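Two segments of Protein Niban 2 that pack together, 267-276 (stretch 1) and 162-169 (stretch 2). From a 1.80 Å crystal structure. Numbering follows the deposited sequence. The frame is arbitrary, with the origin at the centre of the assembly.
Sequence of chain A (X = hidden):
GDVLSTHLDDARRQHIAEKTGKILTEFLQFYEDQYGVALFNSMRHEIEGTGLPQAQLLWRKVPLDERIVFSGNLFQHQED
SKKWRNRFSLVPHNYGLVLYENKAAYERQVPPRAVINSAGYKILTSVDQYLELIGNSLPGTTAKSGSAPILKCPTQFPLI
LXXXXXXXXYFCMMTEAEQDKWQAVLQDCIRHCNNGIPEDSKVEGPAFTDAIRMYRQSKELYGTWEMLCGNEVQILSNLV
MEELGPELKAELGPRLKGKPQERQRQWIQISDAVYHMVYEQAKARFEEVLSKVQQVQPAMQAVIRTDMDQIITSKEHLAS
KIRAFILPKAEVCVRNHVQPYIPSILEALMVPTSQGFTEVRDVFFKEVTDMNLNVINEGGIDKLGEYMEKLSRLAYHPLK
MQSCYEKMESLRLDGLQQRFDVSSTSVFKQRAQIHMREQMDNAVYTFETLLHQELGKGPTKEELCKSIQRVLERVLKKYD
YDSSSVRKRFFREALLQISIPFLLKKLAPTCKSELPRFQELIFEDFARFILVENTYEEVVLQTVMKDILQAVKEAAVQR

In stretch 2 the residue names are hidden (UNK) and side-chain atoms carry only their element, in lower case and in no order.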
# COMPACT_ATOMS: atom_id res chain seq x y z
N TRP A 267 -10.51 -24.38 8.75
CA TRP A 267 -9.17 -23.85 8.57
C TRP A 267 -9.17 -22.32 8.65
O TRP A 267 -8.25 -21.72 9.23
CB TRP A 267 -8.55 -24.31 7.25
CG TRP A 267 -7.31 -23.52 7.00
CD1 TRP A 267 -7.15 -22.50 6.10
CD2 TRP A 267 -6.09 -23.61 7.73
NE1 TRP A 267 -5.89 -21.97 6.21
CE2 TRP A 267 -5.21 -22.64 7.21
CE3 TRP A 267 -5.64 -24.43 8.77
CZ2 TRP A 267 -3.91 -22.46 7.68
CZ3 TRP A 267 -4.34 -24.26 9.24
CH2 TRP A 267 -3.49 -23.28 8.70
N ILE A 268 -10.20 -21.68 8.09
CA ILE A 268 -10.30 -20.22 8.16
C ILE A 268 -10.36 -19.76 9.61
O ILE A 268 -9.73 -18.77 9.99
CB ILE A 268 -11.51 -19.73 7.35
CG1 ILE A 268 -11.25 -19.90 5.84
CG2 ILE A 268 -11.82 -18.26 7.69
CD1 ILE A 268 -12.52 -20.01 5.01
N GLN A 269 -11.11 -20.49 10.44
CA GLN A 269 -11.21 -20.14 11.86
C GLN A 269 -9.87 -20.30 12.56
O GLN A 269 -9.47 -19.45 13.37
CB GLN A 269 -12.29 -20.99 12.53
CG GLN A 269 -12.62 -20.56 13.95
CD GLN A 269 -13.92 -21.15 14.45
OE1 GLN A 269 -14.44 -22.12 13.87
NE2 GLN A 269 -14.47 -20.58 15.51
N ILE A 270 -9.17 -21.40 12.28
CA ILE A 270 -7.84 -21.63 12.87
C ILE A 270 -6.86 -20.55 12.42
O ILE A 270 -6.10 -20.01 13.22
CB ILE A 270 -7.33 -23.03 12.49
CG1 ILE A 270 -8.18 -24.10 13.18
CG2 ILE A 270 -5.83 -23.17 12.86
CD1 ILE A 270 -8.00 -25.48 12.59
N SER A 271 -6.87 -20.24 11.12
CA SER A 271 -5.93 -19.25 10.58
C SER A 271 -6.13 -17.89 11.25
O SER A 271 -5.16 -17.20 11.59
CB SER A 271 -6.11 -19.12 9.07
OG SER A 271 -5.13 -18.28 8.50
N ASP A 272 -7.40 -17.48 11.42
CA ASP A 272 -7.65 -16.19 12.06
C ASP A 272 -7.13 -16.15 13.48
O ASP A 272 -6.59 -15.12 13.93
CB ASP A 272 -9.15 -15.86 12.07
CG ASP A 272 -9.41 -14.52 12.77
OD1 ASP A 272 -9.08 -13.47 12.18
OD2 ASP A 272 -9.90 -14.51 13.91
N ALA A 273 -7.30 -17.25 14.22
CA ALA A 273 -6.80 -17.32 15.59
C ALA A 273 -5.28 -17.23 15.63
O ALA A 273 -4.72 -16.53 16.48
CB ALA A 273 -7.28 -18.60 16.28
N VAL A 274 -4.60 -17.92 14.71
CA VAL A 274 -3.15 -17.83 14.65
C VAL A 274 -2.72 -16.43 14.23
O VAL A 274 -1.75 -15.87 14.77
CB VAL A 274 -2.58 -18.90 13.71
CG1 VAL A 274 -1.05 -18.73 13.55
CG2 VAL A 274 -2.89 -20.31 14.25
N TYR A 275 -3.43 -15.83 13.27
CA TYR A 275 -3.11 -14.46 12.86
C TYR A 275 -3.16 -13.50 14.04
O TYR A 275 -2.28 -12.64 14.18
CB TYR A 275 -4.08 -14.01 11.75
CG TYR A 275 -3.85 -12.58 11.28
CD1 TYR A 275 -2.87 -12.28 10.33
CD2 TYR A 275 -4.61 -11.53 11.79
CE1 TYR A 275 -2.66 -10.96 9.90
CE2 TYR A 275 -4.40 -10.22 11.38
CZ TYR A 275 -3.43 -9.94 10.44
OH TYR A 275 -3.25 -8.61 10.04
N HIS A 276 -4.17 -13.62 14.91
CA HIS A 276 -4.26 -12.75 16.08
C HIS A 276 -3.08 -12.93 17.03
O HIS A 276 -2.51 -11.95 17.53
CB HIS A 276 -5.57 -13.01 16.83
CG HIS A 276 -5.55 -12.52 18.25
ND1 HIS A 276 -5.82 -11.21 18.59
CD2 HIS A 276 -5.26 -13.16 19.41
CE1 HIS A 276 -5.71 -11.07 19.90
NE2 HIS A 276 -5.37 -12.24 20.42
N UNK A 162 -12.78 -11.21 2.05
CA UNK A 162 -11.82 -12.30 2.17
C UNK A 162 -10.44 -11.75 2.49
O UNK A 162 -10.07 -10.68 2.00
c UNK A 162 -9.35 -13.96 0.34
c UNK A 162 -7.37 -15.38 0.03
c UNK A 162 -10.69 -14.15 0.79
c UNK A 162 -6.69 -14.27 -0.41
c UNK A 162 -8.70 -15.21 0.40
n UNK A 162 -9.61 -16.13 0.87
c UNK A 162 -11.77 -13.11 0.87
c UNK A 162 -7.31 -13.02 -0.49
c UNK A 162 -8.63 -12.85 -0.12
c UNK A 162 -10.80 -15.48 1.09
N UNK A 163 -9.67 -12.49 3.29
CA UNK A 163 -8.29 -12.18 3.64
C UNK A 163 -7.53 -13.50 3.64
O UNK A 163 -8.11 -14.53 4.01
c UNK A 163 -4.80 -11.03 6.15
c UNK A 163 -8.23 -11.48 5.01
n UNK A 163 -5.85 -11.77 5.82
c UNK A 163 -6.88 -10.95 5.41
c UNK A 163 -6.43 -9.68 5.53
n UNK A 163 -5.13 -9.76 5.99
N UNK A 164 -6.27 -13.52 3.20
CA UNK A 164 -5.58 -14.82 3.12
C UNK A 164 -5.40 -15.50 4.46
O UNK A 164 -5.31 -16.73 4.50
c UNK A 164 -4.05 -12.99 2.72
c UNK A 164 -4.22 -14.47 2.47
c UNK A 164 -5.44 -12.42 2.68
N UNK A 165 -5.35 -14.73 5.57
CA UNK A 165 -5.02 -15.26 6.89
C UNK A 165 -6.03 -14.93 7.98
O UNK A 165 -6.20 -15.71 8.91
c UNK A 165 -1.26 -16.22 4.78
c UNK A 165 -2.55 -14.87 6.29
c UNK A 165 -0.92 -13.86 4.83
c UNK A 165 -3.62 -14.75 7.35
c UNK A 165 -1.89 -13.75 5.81
o UNK A 165 0.33 -15.24 3.34
c UNK A 165 -2.22 -16.11 5.75
c UNK A 165 -0.62 -15.11 4.32
N UNK A 166 -6.69 -13.76 7.89
CA UNK A 166 -7.60 -13.32 8.94
C UNK A 166 -9.03 -13.77 8.61
O UNK A 166 -9.29 -14.37 7.57
c UNK A 166 -7.52 -11.80 9.09
N UNK A 167 -9.98 -13.46 9.50
CA UNK A 167 -11.30 -14.05 9.32
C UNK A 167 -12.02 -13.39 8.15
O UNK A 167 -11.67 -12.29 7.70
n UNK A 167 -16.74 -13.19 12.45
n UNK A 167 -15.16 -12.95 10.78
c UNK A 167 -14.03 -12.72 11.69
c UNK A 167 -12.70 -12.60 10.93
c UNK A 167 -12.13 -13.96 10.60
c UNK A 167 -16.43 -13.17 11.16
n UNK A 167 -17.38 -13.37 10.25
N UNK A 168 -13.02 -14.09 7.64
CA UNK A 168 -13.79 -13.60 6.51
C UNK A 168 -15.13 -13.10 7.03
O UNK A 168 -15.64 -13.59 8.03
n UNK A 168 -12.71 -16.52 4.31
n UNK A 168 -10.67 -15.91 4.55
c UNK A 168 -11.46 -16.85 4.04
c UNK A 168 -11.45 -14.95 5.16
c UNK A 168 -12.74 -15.34 5.01
c UNK A 168 -14.01 -14.69 5.47
N UNK A 169 -15.67 -12.09 6.35
CA UNK A 169 -16.94 -11.48 6.72
C UNK A 169 -17.93 -11.63 5.58
O UNK A 169 -17.56 -11.51 4.41
c UNK A 169 -16.29 -9.79 9.50
c UNK A 169 -15.82 -9.75 8.19
o UNK A 169 -13.27 -9.06 11.40
c UNK A 169 -16.75 -10.00 7.04
c UNK A 169 -13.63 -9.24 9.04
c UNK A 169 -15.44 -9.57 10.57
c UNK A 169 -14.48 -9.48 7.98
c UNK A 169 -14.11 -9.29 10.33
O HOH W 1 -3.03 -8.26 7.31
O HOH W 2 -4.58 -19.12 6.03

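Stretch 1 is a continuous helical segment, and stretch 2, which has little regular structure, forms a loop that reaches the helix around positions 165 and 166 and turns back. Position 162 carries one carbon followed by fused five- and six-membered rings of eight carbons and one nitrogen, an indole, which identifies W162; its nearest approach to the helix is W162 CD1 to I268 CD1, 6.2 Å, too far for contact. At position 163 one carbon leads to a five-membered ring of three carbons and two nitrogens, an imidazole, so the residue is H163. Its ring turns an edge toward the face of Y275, with centroids 5.6 Å apart and planes at 62°. H163 ND1 accepts a hydrogen bond from the backbone N of position 165 (3.0 Å), while water 1 links H163 NE2 (2.9 Å) to Y275 OH (2.8 Å).

Position 164 has three carbons closing a ring onto the backbone nitrogen, which defines P164. Its CB points away from the helix, but its carbonyl remains useful: water 2 donates to P164 O (2.9 Å) and S271 OG (2.7 Å) and accepts from W267 NE1 (3.1 Å). Position 165 bears one carbon and then a six-carbon ring with one oxygen, a phenol, hence Y165. The ring leads away from the helix, leaving CB to pack 3.9 Å from Y275 CD1. The main polar link comes from the backbone, where S271 OG donates to Y165 O at 2.8 Å.

A single carbon at position 166 makes it A166. This methyl lies over one face of the Y275 ring, with CB 4.3 Å from the centroid, and here the backbones come close, D272 CA and A166 CA being 4.2 Å apart. Position 167 shows three carbons, a nitrogen, and a carbon carrying two more nitrogens: a guanidinium, R167. Its end leads away from the helix, and NE and NH1 both donate to the backbone O of position 168, at 2.9 and 2.8 Å. Its backbone N makes a weak hydrogen bond to D272 OD1 (2.8 Å).

At position 168 one carbon precedes another five-membered ring with two nitrogens, giving H168. I268 CG2 sits 3.9 Å from the ring centroid, almost on its normal, and H168 NE2 donates to H163 O (3.0 Å), tying the stretch back on itself. Position 169, one carbon and a six-carbon ring bearing an oxygen, is Y169; it makes no contact with the helix.

The contact therefore combines backbone polar groups of the loop, met by S271 and D272, with packing of Y275 and I268 against loop side chains, while two waters extend the polar links.

Stretch 2 (162-169) WHPYARHY
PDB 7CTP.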